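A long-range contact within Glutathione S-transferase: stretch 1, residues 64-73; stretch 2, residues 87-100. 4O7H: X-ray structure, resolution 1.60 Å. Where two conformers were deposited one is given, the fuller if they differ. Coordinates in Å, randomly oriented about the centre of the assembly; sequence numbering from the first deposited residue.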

# COMPACT_ATOMS: atom_id res chain seq x y z
N GLY A 64 2.11 -7.01 4.68
CA GLY A 64 1.11 -7.86 4.05
C GLY A 64 1.38 -8.12 2.57
O GLY A 64 1.25 -9.25 2.08
N TRP A 65 1.67 -7.08 1.80
CA TRP A 65 1.87 -7.25 0.40
C TRP A 65 3.13 -8.06 0.15
O TRP A 65 3.15 -9.00 -0.66
CB TRP A 65 1.95 -5.92 -0.35
CG TRP A 65 0.69 -5.16 -0.48
CD1 TRP A 65 -0.55 -5.47 0.01
CD2 TRP A 65 0.55 -3.86 -1.13
NE1 TRP A 65 -1.46 -4.43 -0.31
CE2 TRP A 65 -0.80 -3.45 -0.98
CE3 TRP A 65 1.46 -2.98 -1.78
CZ2 TRP A 65 -1.29 -2.25 -1.52
CZ3 TRP A 65 0.99 -1.85 -2.31
CH2 TRP A 65 -0.36 -1.46 -2.16
N ALA A 66 4.23 -7.71 0.85
CA ALA A 66 5.44 -8.49 0.71
C ALA A 66 5.22 -9.97 1.02
O ALA A 66 5.71 -10.85 0.31
CB ALA A 66 6.51 -7.97 1.64
N ILE A 67 4.45 -10.25 2.07
CA ILE A 67 4.13 -11.65 2.41
C ILE A 67 3.31 -12.32 1.31
O ILE A 67 3.62 -13.42 0.89
CB ILE A 67 3.39 -11.77 3.77
CG1 ILE A 67 4.33 -11.36 4.92
CG2 ILE A 67 2.88 -13.17 3.95
CD1 ILE A 67 3.58 -11.09 6.21
N CYS A 68 2.29 -11.64 0.80
CA CYS A 68 1.47 -12.20 -0.28
C CYS A 68 2.25 -12.48 -1.53
O CYS A 68 2.11 -13.57 -2.15
CB CYS A 68 0.27 -11.31 -0.53
SG CYS A 68 -0.96 -11.38 0.81
N GLU A 69 3.15 -11.58 -1.90
CA GLU A 69 3.94 -11.80 -3.11
C GLU A 69 4.95 -12.93 -2.86
O GLU A 69 5.17 -13.77 -3.74
CB GLU A 69 4.66 -10.54 -3.53
CG GLU A 69 3.74 -9.41 -3.93
CD GLU A 69 3.03 -9.66 -5.24
OE1 GLU A 69 3.53 -10.44 -6.08
OE2 GLU A 69 1.97 -9.06 -5.40
N TYR A 70 5.52 -12.98 -1.65
CA TYR A 70 6.43 -14.05 -1.26
C TYR A 70 5.69 -15.37 -1.32
O TYR A 70 6.23 -16.37 -1.86
CB TYR A 70 6.92 -13.80 0.16
CG TYR A 70 7.63 -14.98 0.78
CD1 TYR A 70 8.98 -15.21 0.56
CD2 TYR A 70 6.93 -15.86 1.60
CE1 TYR A 70 9.65 -16.31 1.15
CE2 TYR A 70 7.60 -16.96 2.17
CZ TYR A 70 8.91 -17.18 1.93
OH TYR A 70 9.57 -18.30 2.51
N LEU A 71 4.48 -15.45 -0.79
CA LEU A 71 3.74 -16.73 -0.83
C LEU A 71 3.51 -17.22 -2.26
O LEU A 71 3.61 -18.43 -2.53
CB LEU A 71 2.43 -16.69 -0.06
CG LEU A 71 2.51 -16.46 1.44
CD1 LEU A 71 1.11 -16.29 1.99
CD2 LEU A 71 3.31 -17.58 2.15
N GLU A 72 3.24 -16.30 -3.18
CA GLU A 72 2.98 -16.70 -4.55
C GLU A 72 4.28 -17.16 -5.22
O GLU A 72 4.26 -18.03 -6.11
CB GLU A 72 2.29 -15.55 -5.32
CG GLU A 72 1.80 -15.91 -6.72
CD GLU A 72 0.45 -16.59 -6.77
OE1 GLU A 72 -0.15 -16.93 -5.71
OE2 GLU A 72 -0.03 -16.77 -7.95
N GLU A 73 5.40 -16.61 -4.81
CA GLU A 73 6.72 -16.98 -5.37
C GLU A 73 7.16 -18.34 -4.87
O GLU A 73 7.71 -19.16 -5.64
CB GLU A 73 7.77 -15.92 -5.03
CG GLU A 73 7.60 -14.63 -5.82
CD GLU A 73 8.47 -13.49 -5.33
OE1 GLU A 73 9.42 -13.72 -4.56
OE2 GLU A 73 8.18 -12.36 -5.80
N MET A 87 -4.02 -10.16 -16.06
CA MET A 87 -4.91 -10.58 -15.01
C MET A 87 -4.27 -10.23 -13.68
O MET A 87 -4.93 -9.68 -12.80
CB MET A 87 -5.16 -12.07 -15.05
CG MET A 87 -5.88 -12.54 -13.80
SD MET A 87 -6.55 -14.18 -14.02
CE MET A 87 -7.42 -14.26 -12.46
N ARG A 88 -2.99 -10.56 -13.55
CA ARG A 88 -2.26 -10.25 -12.28
C ARG A 88 -2.32 -8.75 -11.98
O ARG A 88 -2.48 -8.34 -10.82
CB ARG A 88 -0.82 -10.73 -12.36
CG ARG A 88 -0.75 -12.23 -12.42
CD ARG A 88 0.52 -12.70 -13.03
NE ARG A 88 1.64 -12.50 -12.17
CZ ARG A 88 2.07 -13.37 -11.27
NH1 ARG A 88 1.43 -14.51 -11.09
NH2 ARG A 88 3.15 -13.08 -10.56
N ALA A 89 -2.20 -7.91 -13.01
CA ALA A 89 -2.31 -6.48 -12.82
C ALA A 89 -3.69 -6.06 -12.31
O ALA A 89 -3.79 -5.10 -11.54
CB ALA A 89 -1.99 -5.76 -14.13
N GLU A 90 -4.76 -6.71 -12.78
CA GLU A 90 -6.12 -6.41 -12.33
C GLU A 90 -6.29 -6.83 -10.87
O GLU A 90 -6.88 -6.10 -10.03
CB GLU A 90 -7.14 -7.11 -13.25
CG GLU A 90 -8.59 -6.97 -12.86
CD GLU A 90 -9.14 -5.55 -12.91
OE1 GLU A 90 -8.46 -4.63 -13.40
OE2 GLU A 90 -10.29 -5.35 -12.41
N VAL A 91 -5.76 -8.00 -10.54
CA VAL A 91 -5.76 -8.43 -9.12
C VAL A 91 -5.08 -7.37 -8.25
O VAL A 91 -5.61 -6.96 -7.18
CB VAL A 91 -5.07 -9.78 -8.93
CG1 VAL A 91 -4.96 -10.10 -7.44
CG2 VAL A 91 -5.84 -10.88 -9.64
N ARG A 92 -3.89 -6.95 -8.66
CA ARG A 92 -3.11 -5.98 -7.87
C ARG A 92 -3.79 -4.59 -7.78
O ARG A 92 -3.76 -3.93 -6.71
CB ARG A 92 -1.67 -5.90 -8.36
CG ARG A 92 -0.89 -7.17 -8.12
CD ARG A 92 0.58 -6.96 -8.28
NE ARG A 92 1.41 -8.15 -8.11
CZ ARG A 92 1.93 -8.89 -9.09
NH1 ARG A 92 1.67 -8.66 -10.37
NH2 ARG A 92 2.72 -9.88 -8.78
N ARG A 93 -4.43 -4.17 -8.88
CA ARG A 93 -5.25 -2.97 -8.88
C ARG A 93 -6.30 -3.04 -7.79
O ARG A 93 -6.48 -2.07 -7.04
CB ARG A 93 -5.93 -2.74 -10.27
CG ARG A 93 -6.77 -1.48 -10.32
CD ARG A 93 -7.54 -1.35 -11.65
NE ARG A 93 -8.69 -2.25 -11.76
CZ ARG A 93 -9.86 -2.00 -11.18
NH1 ARG A 93 -10.01 -0.91 -10.43
NH2 ARG A 93 -10.85 -2.85 -11.33
N LEU A 94 -7.01 -4.15 -7.75
CA LEU A 94 -8.11 -4.29 -6.81
C LEU A 94 -7.60 -4.47 -5.39
O LEU A 94 -8.19 -3.94 -4.43
CB LEU A 94 -9.03 -5.44 -7.24
CG LEU A 94 -9.95 -5.04 -8.40
CD1 LEU A 94 -10.56 -6.29 -8.98
CD2 LEU A 94 -11.01 -4.05 -7.96
N VAL A 95 -6.49 -5.20 -5.21
CA VAL A 95 -5.83 -5.22 -3.89
C VAL A 95 -5.60 -3.80 -3.41
O VAL A 95 -5.89 -3.47 -2.25
CB VAL A 95 -4.52 -6.06 -3.91
CG1 VAL A 95 -3.72 -5.85 -2.64
CG2 VAL A 95 -4.89 -7.51 -4.05
N ALA A 96 -5.00 -2.96 -4.26
CA ALA A 96 -4.77 -1.57 -3.89
C ALA A 96 -6.08 -0.80 -3.65
O ALA A 96 -6.13 0.04 -2.74
CB ALA A 96 -3.96 -0.86 -4.96
N TRP A 97 -7.09 -1.02 -4.46
CA TRP A 97 -8.38 -0.36 -4.23
C TRP A 97 -8.81 -0.56 -2.76
O TRP A 97 -9.23 0.39 -2.07
CB TRP A 97 -9.43 -0.95 -5.12
CG TRP A 97 -10.76 -0.33 -4.91
CD1 TRP A 97 -11.66 -0.67 -3.93
CD2 TRP A 97 -11.38 0.72 -5.67
NE1 TRP A 97 -12.77 0.12 -4.03
CE2 TRP A 97 -12.63 0.95 -5.12
CE3 TRP A 97 -10.98 1.46 -6.79
CZ2 TRP A 97 -13.51 1.93 -5.62
CZ3 TRP A 97 -11.83 2.40 -7.28
CH2 TRP A 97 -13.09 2.62 -6.71
N PHE A 98 -8.71 -1.77 -2.28
CA PHE A 98 -9.19 -2.07 -0.92
C PHE A 98 -8.17 -1.71 0.12
O PHE A 98 -8.52 -1.14 1.15
CB PHE A 98 -9.66 -3.55 -0.81
CG PHE A 98 -10.96 -3.72 -1.52
CD1 PHE A 98 -12.16 -3.35 -0.94
CD2 PHE A 98 -10.95 -4.17 -2.81
CE1 PHE A 98 -13.35 -3.44 -1.68
CE2 PHE A 98 -12.13 -4.23 -3.56
CZ PHE A 98 -13.31 -3.88 -2.96
N ASP A 99 -6.88 -2.02 -0.11
CA ASP A 99 -5.89 -1.70 0.94
C ASP A 99 -5.53 -0.20 1.05
O ASP A 99 -4.97 0.23 2.07
CB ASP A 99 -4.60 -2.53 0.78
CG ASP A 99 -4.72 -3.94 1.31
OD1 ASP A 99 -5.59 -4.26 2.20
OD2 ASP A 99 -3.96 -4.82 0.82
N ARG A 100 -5.83 0.59 0.03
CA ARG A 100 -5.73 2.06 0.09
C ARG A 100 -7.08 2.74 0.24
O ARG A 100 -7.31 3.42 1.24
CB ARG A 100 -4.98 2.63 -1.16
CG ARG A 100 -4.98 4.15 -1.25
CD ARG A 100 -3.98 4.73 -2.31
NE ARG A 100 -4.28 4.15 -3.62
CZ ARG A 100 -3.48 3.35 -4.32
NH1 ARG A 100 -2.28 3.02 -3.86
NH2 ARG A 100 -3.91 2.85 -5.44

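The two stretches are helical segments that run nearly antiparallel, with 156° between their N-to-C directions. Their axes come no nearer than 12.9 Å, and the closest pair of CA atoms, Trp65 CA and Val95 CA, is still 9.0 Å apart. At that spacing the backbones cannot touch, and the contact is carried largely by long side chains reaching across the gap. The buried surface is correspondingly modest, 298 Å² summed over both sides.

The charged interactions follow the antiparallel course: Glu69 meets Arg92, and one turn further along stretch 1 Glu72 faces Arg88, one turn earlier in stretch 2. The first pair is a salt bridge of the two-pronged kind. Arg92 NH2 donates to Glu69 OE1 at 2.9 Å with an N-H...acceptor angle of 174°, and Arg92 NE donates to Glu69 OE2, also at 2.9 Å, with an angle of 177°. Two short and almost linear bonds, with OE1 lying at the edge of the guanidinium near its plane, show the carboxylate docked side-on against the NE and NH2 edge. Neither residue aims its CA-to-CB bond at the partner helix; both point sideways. Glu69 brings its carboxylate over with chi1 and chi2 both m, whereas Arg92 leaves its helix with chi1 m and then extends, chi2 and chi3 both being t.

The second pair is looser. Both CA-to-CB bonds point toward the opposite stretch, yet Glu72 OE2 and Arg88 NH1 remain 4.1 Å apart, beyond salt-bridge range. The approach to the guanidinium is oblique, and both atoms have hydrogen-bonding partners elsewhere in the structure. What remains is a proximity of opposite charges, and the position of OE2 is itself less certain.

A separate polar link lies nearer the start of stretch 1. Trp65 NE1 donates to Asp99 OD2 at 2.8 Å, with an angle of 158°. The oxygen sits at the ring edge, close to the indole plane, where the N-H bond points, so position and angle agree. Both CA-to-CB bonds point toward the other stretch.

The apolar contacts centre on the same indole, and Trp65 has the largest covered area of any residue here, 92 Å². Val95 CG1 lies 3.5 Å from Trp65 NE1 and 4.1 Å from Trp65 CE2, in an oblique position. Trp65 CZ2 comes within 4.3 Å of Ala96 CA, so there the ring packs against the backbone. The indole thus combines a hydrogen bond at its edge with packing over the neighbouring turn.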